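Local coordinates for protein chorismate mutase (Helicobacter pylori, PDB 6AL9) that probably catalyses the rearrangement of chorismate to prephenate, as a dimeric, almost entirely helical chorismate mutase of the type II family, at residues K29-A34 with F80-K85; S44-P49 with F86-L91. All blocks are in the same frame, centred on the assembly; numbering follows the deposited sequence.

Contact 1. Residues K29-A34 with F80-K85. With PHB (p-hydroxybenzoic acid), chain E.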
loop_
_atom_site.group_PDB
_atom_site.type_symbol
_atom_site.label_atom_id
_atom_site.label_comp_id
_atom_site.label_asym_id
_atom_site.label_seq_id
_atom_site.Cartn_x
_atom_site.Cartn_y
_atom_site.Cartn_z
ATOM N N LYS B 29 -10.964 -1.614 -1.948
ATOM C CA LYS B 29 -11.883 -0.617 -2.535
ATOM C C LYS B 29 -11.293 -0.032 -3.795
ATOM O O LYS B 29 -12.021 0.312 -4.722
ATOM C CB LYS B 29 -12.150 0.534 -1.556
ATOM C CG LYS B 29 -13.223 0.273 -0.509
ATOM C CD LYS B 29 -12.774 0.636 0.916
ATOM C CE LYS B 29 -13.939 1.009 1.826
ATOM N NZ LYS B 29 -14.441 2.384 1.523
ATOM N N ARG B 30 -9.965 0.085 -3.826
ATOM C CA ARG B 30 -9.285 0.669 -4.986
ATOM C C ARG B 30 -9.326 -0.268 -6.172
ATOM O O ARG B 30 -9.363 0.164 -7.328
ATOM C CB ARG B 30 -7.843 1.074 -4.655
ATOM C CG ARG B 30 -7.200 1.984 -5.686
ATOM C CD ARG B 30 -5.690 2.045 -5.463
ATOM N NE ARG B 30 -5.062 3.232 -6.029
ATOM C CZ ARG B 30 -4.815 3.402 -7.324
ATOM N NH1 ARG B 30 -5.098 2.439 -8.203
ATOM N NH2 ARG B 30 -4.246 4.521 -7.755
ATOM N N LEU B 31 -9.357 -1.558 -5.895
ATOM C CA LEU B 31 -9.587 -2.520 -6.956
ATOM C C LEU B 31 -11.037 -2.533 -7.448
ATOM O O LEU B 31 -11.291 -2.789 -8.610
ATOM C CB LEU B 31 -9.182 -3.912 -6.469
ATOM C CG LEU B 31 -7.707 -4.057 -6.162
ATOM C CD1 LEU B 31 -7.401 -5.539 -5.996
ATOM C CD2 LEU B 31 -6.888 -3.405 -7.289
ATOM N N GLU B 32 -11.997 -2.276 -6.569
ATOM C CA GLU B 32 -13.399 -2.220 -7.001
ATOM C C GLU B 32 -13.622 -1.037 -7.951
ATOM O O GLU B 32 -14.304 -1.160 -8.976
ATOM C CB GLU B 32 -14.336 -2.168 -5.792
ATOM C CG GLU B 32 -15.742 -1.647 -6.082
ATOM C CD GLU B 32 -16.665 -2.629 -6.804
ATOM O OE1 GLU B 32 -16.288 -3.826 -6.979
ATOM O OE2 GLU B 32 -17.788 -2.180 -7.194
ATOM N N ILE B 33 -13.016 0.101 -7.620
ATOM C CA ILE B 33 -13.044 1.261 -8.508
ATOM C C ILE B 33 -12.336 0.992 -9.816
ATOM O O ILE B 33 -12.810 1.381 -10.864
ATOM C CB ILE B 33 -12.449 2.528 -7.861
ATOM C CG1 ILE B 33 -13.300 2.958 -6.682
ATOM C CG2 ILE B 33 -12.444 3.686 -8.860
ATOM C CD1 ILE B 33 -12.634 3.993 -5.828
ATOM N N ALA B 34 -11.195 0.326 -9.753
ATOM C CA ALA B 34 -10.455 -0.021 -10.959
ATOM C C ALA B 34 -11.242 -1.008 -11.822
ATOM O O ALA B 34 -11.089 -1.030 -13.038
ATOM C CB ALA B 34 -9.085 -0.602 -10.589
ATOM N N PHE B 80 0.166 0.023 -8.802
ATOM C CA PHE B 80 -0.236 0.128 -10.204
ATOM C C PHE B 80 -0.111 -1.230 -10.905
ATOM O O PHE B 80 -0.989 -1.570 -11.698
ATOM C CB PHE B 80 0.595 1.162 -10.987
ATOM C CG PHE B 80 0.412 2.608 -10.546
ATOM C CD1 PHE B 80 -0.800 3.092 -10.128
ATOM C CD2 PHE B 80 1.481 3.466 -10.549
ATOM C CE1 PHE B 80 -0.947 4.396 -9.728
ATOM C CE2 PHE B 80 1.346 4.775 -10.154
ATOM C CZ PHE B 80 0.131 5.238 -9.734
ATOM N N LYS B 81 0.955 -1.990 -10.625
ATOM C CA LYS B 81 1.040 -3.397 -11.081
ATOM C C LYS B 81 -0.134 -4.239 -10.619
ATOM O O LYS B 81 -0.739 -4.930 -11.419
ATOM C CB LYS B 81 2.343 -4.082 -10.649
ATOM C CG LYS B 81 3.511 -3.665 -11.521
ATOM C CD LYS B 81 4.762 -4.493 -11.286
ATOM C CE LYS B 81 5.974 -3.853 -11.972
ATOM N NZ LYS B 81 7.211 -4.001 -11.139
ATOM N N ILE B 82 -0.433 -4.198 -9.327
ATOM C CA ILE B 82 -1.554 -4.947 -8.823
ATOM C C ILE B 82 -2.863 -4.547 -9.519
ATOM O O ILE B 82 -3.616 -5.390 -9.978
ATOM C CB ILE B 82 -1.738 -4.729 -7.331
ATOM C CG1 ILE B 82 -0.685 -5.507 -6.542
ATOM C CG2 ILE B 82 -3.134 -5.181 -6.910
ATOM C CD1 ILE B 82 -0.632 -5.060 -5.097
ATOM N N SER B 83 -3.112 -3.252 -9.586
ATOM C CA SER B 83 -4.304 -2.712 -10.252
ATOM C C SER B 83 -4.410 -3.056 -11.745
ATOM O O SER B 83 -5.495 -3.404 -12.224
ATOM C CB SER B 83 -4.353 -1.196 -10.046
ATOM O OG SER B 83 -5.516 -0.633 -10.624
ATOM N N ARG B 84 -3.290 -2.958 -12.458
ATOM C CA ARG B 84 -3.219 -3.255 -13.896
ATOM C C ARG B 84 -3.520 -4.718 -14.195
ATOM O O ARG B 84 -4.366 -5.024 -15.037
ATOM C CB ARG B 84 -1.819 -2.952 -14.444
ATOM C CG ARG B 84 -1.761 -1.906 -15.527
ATOM C CD ARG B 84 -0.349 -1.762 -16.081
ATOM N NE ARG B 84 0.365 -0.740 -15.337
ATOM C CZ ARG B 84 1.539 -0.915 -14.723
ATOM N NH1 ARG B 84 2.173 -2.087 -14.785
ATOM N NH2 ARG B 84 2.091 0.092 -14.047
ATOM N N LYS B 85 -2.790 -5.617 -13.540
ATOM C CA LYS B 85 -3.023 -7.056 -13.684
ATOM C C LYS B 85 -4.479 -7.433 -13.344
ATOM O O LYS B 85 -5.103 -8.242 -14.032
ATOM C CB LYS B 85 -2.056 -7.847 -12.798
ATOM C CG LYS B 85 -0.717 -8.181 -13.473
ATOM C CD LYS B 85 0.487 -8.178 -12.527
ATOM C CE LYS B 85 0.195 -8.938 -11.226
ATOM N NZ LYS B 85 1.373 -9.592 -10.577
HETATM C "C1'" PHB E . -5.258 3.283 -11.119
HETATM O "O1'" PHB E . -4.945 4.273 -10.424
HETATM O "O2'" PHB E . -6.187 2.512 -10.781
HETATM C C1 PHB E . -4.490 3.028 -12.385
HETATM C C2 PHB E . -4.385 1.740 -12.926
HETATM C C3 PHB E . -3.667 1.526 -14.104
HETATM C C4 PHB E . -3.056 2.604 -14.741
HETATM C C5 PHB E . -3.165 3.887 -14.204
HETATM C C6 PHB E . -3.878 4.100 -13.029
HETATM O O4 PHB E . -2.345 2.417 -15.885
#
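Arg30 and Ser83 meet in the ligand pocket of a type II chorismate mutase, in the all-helical arrangement of this family, where both hold the carboxylate of a bound p-hydroxybenzoic acid. The local axes of segments 29-34 of helix 9-41 and 80-85 of helix 69-93 approach to 10.0 Å and cross at -44°, a separation spanned by Arg30, Leu31 and Ala34 on one side and Phe80, Ile82 and Ser83 on the other, with the ligand beside them. The Arg30 chain runs extended from CG to NE, with CG anti to the backbone N (chi1 -166°), and carries its guanidinium out to the acid. There Arg30 NH2 donates to O1' of the ligand at 2.8 Å, a bent bond with an N-H...O angle of 138°, and O1' lies at the edge of the guanidinium, near its plane. Ser83 OG donates to the other carboxylate oxygen, O2' of the ligand, at 3.2 Å. Arg30 NH1 faces both oxygens and lies 2.8 Å from O2' of the ligand, and Ser83 OG also lies in the guanidinium plane. Arg30 NH2 comes to 3.8 Å from Phe80 CE1, at the edge of that ring. Away from the carboxylate, the remaining contacts are mostly apolar. Ala34 CB rests 3.6 Å from Ser83 OG, while Leu31 CD2 approaches Ser83 CA at 4.0 Å. Leu31 CD2 also reaches Ile82 CG2 at 4.2 Å, where the two side chains cross at about a right angle. Arg30 NE forms a salt bridge with Asp20 of the second subunit, consistent with fixing the guanidinium's position. All six touching residues are buried: helix 49-61 covers the Phe80 ring through Glu52, Ile55 and Leu56, and the second subunit packs against Leu31 and Ile82 through its Leu67 and Ile71.

Contact 2. Residues S44-P49 with F86-L91. With PHB (p-hydroxybenzoic acid), chain E; PYR (pyruvic acid), chain D.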
loop_
_atom_site.group_PDB
_atom_site.type_symbol
_atom_site.label_atom_id
_atom_site.label_comp_id
_atom_site.label_asym_id
_atom_site.label_seq_id
_atom_site.Cartn_x
_atom_site.Cartn_y
_atom_site.Cartn_z
ATOM N N SER B 44 -7.287 -2.171 -25.113
ATOM C CA SER B 44 -6.567 -3.398 -25.431
ATOM C C SER B 44 -5.567 -3.705 -24.318
ATOM O O SER B 44 -5.635 -4.786 -23.722
ATOM C CB SER B 44 -5.890 -3.309 -26.801
ATOM O OG SER B 44 -6.844 -3.111 -27.830
ATOM N N PRO B 45 -4.645 -2.754 -24.028
ATOM C CA PRO B 45 -3.961 -2.604 -22.745
ATOM C C PRO B 45 -4.577 -1.537 -21.812
ATOM O O PRO B 45 -5.256 -0.615 -22.251
ATOM C CB PRO B 45 -2.541 -2.203 -23.169
ATOM C CG PRO B 45 -2.762 -1.402 -24.397
ATOM C CD PRO B 45 -3.949 -2.006 -25.095
ATOM N N ILE B 46 -4.297 -1.684 -20.521
ATOM C CA ILE B 46 -4.911 -0.899 -19.451
ATOM C C ILE B 46 -3.921 0.178 -19.033
ATOM O O ILE B 46 -4.264 1.128 -18.323
ATOM C CB ILE B 46 -5.204 -1.808 -18.231
ATOM C CG1 ILE B 46 -6.251 -2.858 -18.585
ATOM C CG2 ILE B 46 -5.651 -1.000 -17.032
ATOM C CD1 ILE B 46 -7.590 -2.276 -18.982
ATOM N N TYR B 47 -2.678 0.029 -19.483
ATOM C CA TYR B 47 -1.592 0.906 -19.051
ATOM C C TYR B 47 -1.869 2.346 -19.494
ATOM O O TYR B 47 -1.864 2.634 -20.693
ATOM C CB TYR B 47 -0.279 0.395 -19.647
ATOM C CG TYR B 47 1.002 1.050 -19.144
ATOM C CD1 TYR B 47 1.161 1.451 -17.822
ATOM C CD2 TYR B 47 2.081 1.201 -20.000
ATOM C CE1 TYR B 47 2.346 2.010 -17.390
ATOM C CE2 TYR B 47 3.273 1.750 -19.574
ATOM C CZ TYR B 47 3.401 2.160 -18.279
ATOM O OH TYR B 47 4.600 2.716 -17.874
ATOM N N CYS B 48 -2.140 3.225 -18.521
ATOM C CA CYS B 48 -2.152 4.676 -18.760
ATOM C C CYS B 48 -1.030 5.381 -17.967
ATOM O O CYS B 48 -1.249 5.890 -16.859
ATOM C CB CYS B 48 -3.523 5.307 -18.468
ATOM S SG CYS B 48 -3.616 7.013 -19.075
ATOM N N PRO B 49 0.177 5.408 -18.546
ATOM C CA PRO B 49 1.334 6.039 -17.917
ATOM C C PRO B 49 1.173 7.530 -17.533
ATOM O O PRO B 49 1.620 7.925 -16.441
ATOM C CB PRO B 49 2.466 5.820 -18.920
ATOM C CG PRO B 49 1.844 5.270 -20.146
ATOM C CD PRO B 49 0.545 4.660 -19.754
ATOM N N PHE B 86 -5.008 -6.844 -12.277
ATOM C CA PHE B 86 -6.357 -7.149 -11.844
ATOM C C PHE B 86 -7.380 -6.787 -12.937
ATOM O O PHE B 86 -8.258 -7.600 -13.274
ATOM C CB PHE B 86 -6.660 -6.424 -10.533
ATOM C CG PHE B 86 -8.110 -6.438 -10.159
ATOM C CD1 PHE B 86 -8.723 -7.615 -9.783
ATOM C CD2 PHE B 86 -8.855 -5.271 -10.184
ATOM C CE1 PHE B 86 -10.059 -7.627 -9.445
ATOM C CE2 PHE B 86 -10.190 -5.278 -9.839
ATOM C CZ PHE B 86 -10.790 -6.450 -9.468
ATOM N N GLN B 87 -7.237 -5.577 -13.492
ATOM C CA GLN B 87 -8.109 -5.071 -14.555
ATOM C C GLN B 87 -8.045 -5.949 -15.814
ATOM O O GLN B 87 -9.081 -6.277 -16.413
ATOM C CB GLN B 87 -7.726 -3.635 -14.923
ATOM C CG GLN B 87 -8.229 -2.575 -13.963
ATOM C CD GLN B 87 -7.689 -1.184 -14.285
ATOM O OE1 GLN B 87 -6.543 -0.874 -13.993
ATOM N NE2 GLN B 87 -8.517 -0.347 -14.864
ATOM N N GLU B 88 -6.823 -6.315 -16.195
ATOM C CA GLU B 88 -6.586 -7.236 -17.313
ATOM C C GLU B 88 -7.323 -8.536 -17.112
ATOM O O GLU B 88 -8.024 -8.988 -18.007
ATOM C CB GLU B 88 -5.090 -7.551 -17.470
ATOM C CG GLU B 88 -4.206 -6.338 -17.739
ATOM C CD GLU B 88 -4.377 -5.737 -19.131
ATOM O OE1 GLU B 88 -5.185 -6.244 -19.941
ATOM O OE2 GLU B 88 -3.707 -4.726 -19.412
ATOM N N ASN B 89 -7.143 -9.149 -15.947
ATOM C CA ASN B 89 -7.759 -10.428 -15.670
ATOM C C ASN B 89 -9.245 -10.301 -15.642
ATOM O O ASN B 89 -9.913 -11.103 -16.233
ATOM C CB ASN B 89 -7.265 -11.004 -14.366
ATOM C CG ASN B 89 -5.816 -11.416 -14.442
ATOM O OD1 ASN B 89 -5.382 -12.078 -15.396
ATOM N ND2 ASN B 89 -5.050 -11.022 -13.440
ATOM N N ALA B 90 -9.766 -9.266 -15.008
ATOM C CA ALA B 90 -11.201 -9.007 -15.053
ATOM C C ALA B 90 -11.738 -8.966 -16.489
ATOM O O ALA B 90 -12.749 -9.612 -16.789
ATOM C CB ALA B 90 -11.534 -7.713 -14.327
ATOM N N LEU B 91 -11.060 -8.229 -17.373
ATOM C CA LEU B 91 -11.473 -8.120 -18.781
ATOM C C LEU B 91 -11.348 -9.425 -19.579
ATOM O O LEU B 91 -12.109 -9.654 -20.533
ATOM C CB LEU B 91 -10.682 -7.024 -19.505
ATOM C CG LEU B 91 -11.004 -5.561 -19.216
ATOM C CD1 LEU B 91 -10.186 -4.668 -20.124
ATOM C CD2 LEU B 91 -12.489 -5.263 -19.360
HETATM C "C1'" PHB E . -5.258 3.283 -11.119
HETATM O "O1'" PHB E . -4.945 4.273 -10.424
HETATM O "O2'" PHB E . -6.187 2.512 -10.781
HETATM C C1 PHB E . -4.490 3.028 -12.385
HETATM C C2 PHB E . -4.385 1.740 -12.926
HETATM C C3 PHB E . -3.667 1.526 -14.104
HETATM C C4 PHB E . -3.056 2.604 -14.741
HETATM C C5 PHB E . -3.165 3.887 -14.204
HETATM C C6 PHB E . -3.878 4.100 -13.029
HETATM O O4 PHB E . -2.345 2.417 -15.885
HETATM C C PYR D . -7.204 4.645 -15.159
HETATM O O PYR D . -6.644 4.930 -16.243
HETATM O OXT PYR D . -7.677 5.558 -14.439
HETATM C CA PYR D . -7.296 3.227 -14.759
HETATM O O3 PYR D . -7.118 2.344 -15.590
HETATM C CB PYR D . -7.613 2.863 -13.337
#
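Ile46 carries most of the contact between the loop 44-49 and segment 86-91 of helix 69-93, and its side chain points at Gln87, Glu88 and Leu91. Ile46 CB lies 3.5 Å from Glu88 OE2. One branch, CG1, is anti to the carbonyl carbon (chi1 -65°) and runs past the Glu88 carboxylate in the opposite direction, with Ile46 CG1 3.3 Å from Glu88 OE2. Ile46 CD1, the end of this branch, meets Leu91 CD1 tip to tip at 3.7 Å. The other branch, Ile46 CG2, presses on the Gln87 amide, 3.2 Å from Gln87 OE1. The backbone of the same residue is held as well: Ile46 N donates to Glu88 OE2 at 3.3 Å, a long, bent bond (136°) that meets the carboxylate on its syn side, 33° out of its plane. The loop thus packed links helix 9-41 to helix 49-61 and forms one wall of the ligand pocket, with Cys48 as N-cap of the latter helix. Cys48 N gives a nearly straight hydrogen bond of 2.8 Å to O4 of p-hydroxybenzoic acid, at the far end of that ring from its carboxylate. From the helix side, the extended Gln87 chain brings Gln87 NE2 to within 3.1 Å of pyruvate O3, again in an almost linear hydrogen bond. Arg13 of the second subunit donates to the same pyruvate.

Overall arrangement
Both contacts use helix 69-93, one turn after another, with centres about 9 Å apart; contact 1 bonds the carboxylate of p-hydroxybenzoic acid and contact 2 its O4. Contact 1 is wholly buried, close to the centre of the chain, and joins two helices; contact 2 lies further out, partly buried, and joins the same helix to a loop with exposed residues at its edge. The two bury similar areas, but in contact 1 no protein-protein bond joins the segments, while in contact 2 a carboxylate bonds, at long range, the N-H of the buried isoleucine. The two touch directly, Leu31 O lying 3.0 Å from Phe86 CE2 and Arg84 NE 3.4 Å from Tyr47 CD1.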